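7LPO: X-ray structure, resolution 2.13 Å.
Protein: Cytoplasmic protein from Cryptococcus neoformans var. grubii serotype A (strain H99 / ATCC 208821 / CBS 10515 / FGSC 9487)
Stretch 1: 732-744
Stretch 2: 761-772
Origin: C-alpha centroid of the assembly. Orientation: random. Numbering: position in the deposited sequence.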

# COMPACT_ATOMS: atom_id res chain seq x y z
N LEU A 732 9.82 22.43 24.23
CA LEU A 732 10.93 22.51 23.29
C LEU A 732 12.06 23.37 23.86
O LEU A 732 11.82 24.41 24.47
CB LEU A 732 10.48 23.08 21.96
CG LEU A 732 9.55 22.23 21.09
CD1 LEU A 732 9.15 23.03 19.84
CD2 LEU A 732 10.18 20.94 20.70
N ASP A 733 13.29 22.91 23.65
CA ASP A 733 14.50 23.64 24.02
C ASP A 733 15.38 23.68 22.78
O ASP A 733 16.27 22.84 22.61
CB ASP A 733 15.21 22.97 25.22
CG ASP A 733 16.35 23.82 25.77
OD1 ASP A 733 16.45 25.01 25.39
OD2 ASP A 733 17.16 23.31 26.58
N VAL A 734 15.13 24.66 21.90
CA VAL A 734 15.77 24.71 20.59
C VAL A 734 16.34 26.10 20.33
O VAL A 734 15.92 27.10 20.92
CB VAL A 734 14.80 24.35 19.45
CG1 VAL A 734 14.30 22.91 19.56
CG2 VAL A 734 13.61 25.32 19.43
N THR A 735 17.29 26.14 19.39
CA THR A 735 17.81 27.37 18.81
C THR A 735 17.34 27.44 17.36
O THR A 735 17.44 26.45 16.63
CB THR A 735 19.33 27.41 18.88
OG1 THR A 735 19.75 27.65 20.23
CG2 THR A 735 19.88 28.52 17.97
N ILE A 736 16.82 28.60 16.95
CA ILE A 736 16.23 28.79 15.63
C ILE A 736 16.94 29.93 14.93
O ILE A 736 17.13 31.01 15.51
CB ILE A 736 14.72 29.07 15.73
CG1 ILE A 736 13.99 27.87 16.35
CG2 ILE A 736 14.16 29.42 14.36
CD1 ILE A 736 12.58 28.18 16.81
N VAL A 737 17.31 29.71 13.67
CA VAL A 737 17.95 30.72 12.83
C VAL A 737 17.15 30.81 11.54
O VAL A 737 17.17 29.87 10.73
CB VAL A 737 19.42 30.38 12.54
CG1 VAL A 737 20.06 31.46 11.67
CG2 VAL A 737 20.19 30.22 13.85
N ALA A 738 16.45 31.92 11.35
CA ALA A 738 15.68 32.16 10.14
C ALA A 738 16.28 33.33 9.36
O ALA A 738 16.68 34.34 9.95
CB ALA A 738 14.21 32.45 10.47
N SER A 739 16.32 33.19 8.04
CA SER A 739 16.96 34.20 7.20
C SER A 739 16.11 35.45 7.05
O SER A 739 16.65 36.54 6.84
CB SER A 739 17.26 33.61 5.82
OG SER A 739 16.04 33.24 5.18
N HIS A 740 14.79 35.30 7.12
CA HIS A 740 13.84 36.39 7.03
C HIS A 740 12.77 36.18 8.09
O HIS A 740 12.54 35.06 8.54
CB HIS A 740 13.18 36.47 5.64
CG HIS A 740 14.14 36.65 4.51
ND1 HIS A 740 15.08 35.69 4.17
CD2 HIS A 740 14.31 37.66 3.63
CE1 HIS A 740 15.79 36.12 3.14
NE2 HIS A 740 15.34 37.31 2.79
N GLY A 741 12.11 37.27 8.47
CA GLY A 741 10.90 37.16 9.27
C GLY A 741 11.12 36.88 10.74
O GLY A 741 12.20 37.09 11.31
N ARG A 742 10.05 36.41 11.38
CA ARG A 742 10.01 36.15 12.81
C ARG A 742 9.34 34.81 13.07
O ARG A 742 8.58 34.30 12.24
CB ARG A 742 9.26 37.27 13.57
CG ARG A 742 7.78 37.32 13.25
CD ARG A 742 7.08 38.51 13.93
NE ARG A 742 5.68 38.62 13.53
CZ ARG A 742 4.68 37.97 14.11
NH1 ARG A 742 4.92 37.17 15.14
NH2 ARG A 742 3.44 38.12 13.67
N VAL A 743 9.61 34.24 14.25
CA VAL A 743 9.11 32.92 14.62
C VAL A 743 8.63 32.92 16.06
O VAL A 743 9.04 33.74 16.89
CB VAL A 743 10.19 31.82 14.44
CG1 VAL A 743 10.90 31.96 13.10
CG2 VAL A 743 11.20 31.90 15.58
N GLU A 744 7.76 31.96 16.37
CA GLU A 744 7.36 31.67 17.74
C GLU A 744 6.95 30.20 17.81
O GLU A 744 6.37 29.67 16.86
CB GLU A 744 6.23 32.59 18.21
CG GLU A 744 4.85 32.17 17.82
CD GLU A 744 3.76 32.95 18.54
OE1 GLU A 744 3.97 34.15 18.81
OE2 GLU A 744 2.70 32.36 18.84
N GLU A 761 11.33 36.04 -7.08
CA GLU A 761 11.26 34.94 -6.13
C GLU A 761 12.59 34.83 -5.42
O GLU A 761 13.64 35.20 -5.96
CB GLU A 761 10.89 33.61 -6.81
CG GLU A 761 11.49 33.41 -8.19
CD GLU A 761 10.88 32.23 -8.92
OE1 GLU A 761 11.64 31.33 -9.35
OE2 GLU A 761 9.63 32.19 -9.06
N GLU A 762 12.54 34.30 -4.21
CA GLU A 762 13.69 34.26 -3.32
C GLU A 762 13.53 33.06 -2.40
O GLU A 762 12.40 32.71 -2.02
CB GLU A 762 13.80 35.56 -2.52
CG GLU A 762 15.16 35.84 -1.92
CD GLU A 762 15.21 37.24 -1.31
OE1 GLU A 762 14.56 38.15 -1.87
OE2 GLU A 762 15.89 37.41 -0.28
N VAL A 763 14.64 32.42 -2.06
CA VAL A 763 14.64 31.27 -1.16
C VAL A 763 14.95 31.76 0.25
O VAL A 763 16.04 32.27 0.51
CB VAL A 763 15.65 30.20 -1.61
CG1 VAL A 763 15.68 29.07 -0.58
CG2 VAL A 763 15.31 29.69 -2.99
N TYR A 764 13.99 31.58 1.15
CA TYR A 764 14.21 31.77 2.57
C TYR A 764 14.60 30.44 3.22
O TYR A 764 14.29 29.37 2.70
CB TYR A 764 12.95 32.31 3.24
CG TYR A 764 12.41 33.61 2.69
CD1 TYR A 764 13.09 34.33 1.72
CD2 TYR A 764 11.22 34.13 3.17
CE1 TYR A 764 12.60 35.53 1.24
CE2 TYR A 764 10.71 35.31 2.69
CZ TYR A 764 11.40 36.01 1.73
OH TYR A 764 10.87 37.19 1.27
N THR A 765 15.28 30.52 4.35
CA THR A 765 15.71 29.32 5.06
C THR A 765 15.46 29.47 6.55
O THR A 765 15.49 30.57 7.10
CB THR A 765 17.20 29.00 4.83
OG1 THR A 765 18.01 30.05 5.40
CG2 THR A 765 17.51 28.86 3.35
N ILE A 766 15.24 28.33 7.20
CA ILE A 766 15.09 28.27 8.65
C ILE A 766 15.85 27.03 9.12
O ILE A 766 15.72 25.96 8.52
CB ILE A 766 13.61 28.22 9.08
CG1 ILE A 766 13.51 28.38 10.60
CG2 ILE A 766 12.94 26.93 8.64
CD1 ILE A 766 12.15 28.85 11.08
N GLU A 767 16.64 27.19 10.18
CA GLU A 767 17.42 26.11 10.75
C GLU A 767 17.10 25.96 12.23
O GLU A 767 16.94 26.95 12.94
CB GLU A 767 18.91 26.36 10.55
CG GLU A 767 19.29 26.60 9.11
CD GLU A 767 20.63 27.29 8.96
OE1 GLU A 767 21.66 26.60 9.09
OE2 GLU A 767 20.65 28.52 8.70
N VAL A 768 17.00 24.71 12.67
CA VAL A 768 16.58 24.37 14.02
C VAL A 768 17.50 23.29 14.56
O VAL A 768 17.91 22.39 13.82
CB VAL A 768 15.11 23.90 14.06
CG1 VAL A 768 14.70 23.49 15.48
CG2 VAL A 768 14.19 24.96 13.50
N GLN A 769 17.83 23.38 15.85
CA GLN A 769 18.49 22.27 16.52
C GLN A 769 18.19 22.36 18.00
O GLN A 769 17.92 23.43 18.54
CB GLN A 769 20.01 22.26 16.29
CG GLN A 769 20.75 23.46 16.83
CD GLN A 769 22.21 23.46 16.38
OE1 GLN A 769 22.93 22.48 16.55
NE2 GLN A 769 22.64 24.57 15.79
N ARG A 770 18.26 21.21 18.67
CA ARG A 770 18.12 21.18 20.12
C ARG A 770 19.35 21.80 20.77
O ARG A 770 20.49 21.48 20.42
CB ARG A 770 17.92 19.76 20.61
CG ARG A 770 17.64 19.69 22.11
CD ARG A 770 17.42 18.26 22.57
NE ARG A 770 17.21 18.19 24.01
CZ ARG A 770 18.18 18.03 24.91
NH1 ARG A 770 19.45 17.93 24.52
NH2 ARG A 770 17.89 17.98 26.19
N ASN A 771 19.12 22.69 21.73
CA ASN A 771 20.21 23.27 22.50
C ASN A 771 20.94 22.19 23.27
O ASN A 771 20.34 21.48 24.08
CB ASN A 771 19.68 24.33 23.45
CG ASN A 771 19.20 25.56 22.72
OD1 ASN A 771 19.83 26.01 21.77
ND2 ASN A 771 18.07 26.09 23.16
N GLY A 772 22.24 22.06 23.02
CA GLY A 772 23.04 21.06 23.68
C GLY A 772 23.04 19.71 23.00
O GLY A 772 23.45 18.72 23.63
O HOH W 1 19.62 26.56 14.55
O HOH W 2 18.73 30.03 8.04

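Two antiparallel strands, 734-738 and 761-770, lie edge to edge with their axes 4.6 Å apart at closest approach, and the first rule here is an alternating register. Thr 735 and Val 737 form the hydrogen-bonded pairs with Gln 769 and Glu 767: Thr 735 N reaches Gln 769 O at 2.9 Å, and Glu 767 N returns to Val 737 O at 2.8 Å. Ile 736 faces Val 768 between them, and Ala 738 faces Ile 766 one step beyond Val 737–Glu 767, both in non-hydrogen-bonded pairs, where the backbones draw closer and CA-H...O contacts fill the gap, as between Ile 736 CA and Glu 767 O at 3.3 Å.

The apolar packing lies on the sheet face that carries Ile 736, Ala 738, Ile 766 and Val 768. Ile 736 fits diagonally as well as straight across: its CG1 meets Val 768 CG2 at 4.1 Å, while its CG2 lies 3.9 Å from Ile 766 CD1. The small partner of Ile 766 is Ala 738, whose CB rests 4.1 Å from Ile 766 CG1; with CA atoms only 4.2 Å apart, this is the tightest pair of the register, a methyl beside a long branched chain. Val 743, on the following strand segment, also comes up to Ile 766, CG1 to CD1 at 3.9 Å, so that this methyl end is touched by both Ile 736 and Val 743. At the other end of the ladder, Val 734 and Arg 770 diverge, yet Val 734 CB still touches Val 768 CG1 at 4.1 Å.

The face bearing Thr 735, Val 737, Glu 767 and Gln 769 is more polar. Here water 2 occupies a notch, lying 2.7 Å from Thr 765 OG1, 2.5 Å from Glu 767 OE2 and 3.1 Å from Val 737 O.

Beyond Ala 738 the chain turns, and side chains take over from the ladder. Ser 739 N still bonds Thr 765 O at 2.9 Å, but the return bond from Thr 765 N goes to Ser 739 OG, also 2.9 Å: a hydroxyl stands where a carbonyl would otherwise serve. That same OG is hydrogen-bonded to His 740 ND1 at 2.8 Å, tying down the imidazole as it lies flat on the Tyr 764 ring. The rings stack face to face, centroids 3.8 Å apart and planes at 11°, and His 740 NE2 also makes a weak hydrogen bond to Glu 762 OE2 at 3.1 Å.

At the opposite end, Asn 771 N donates to Asp 733 O and Asn 771 ND2 to Asp 733 OD1, both at 3.0 Å.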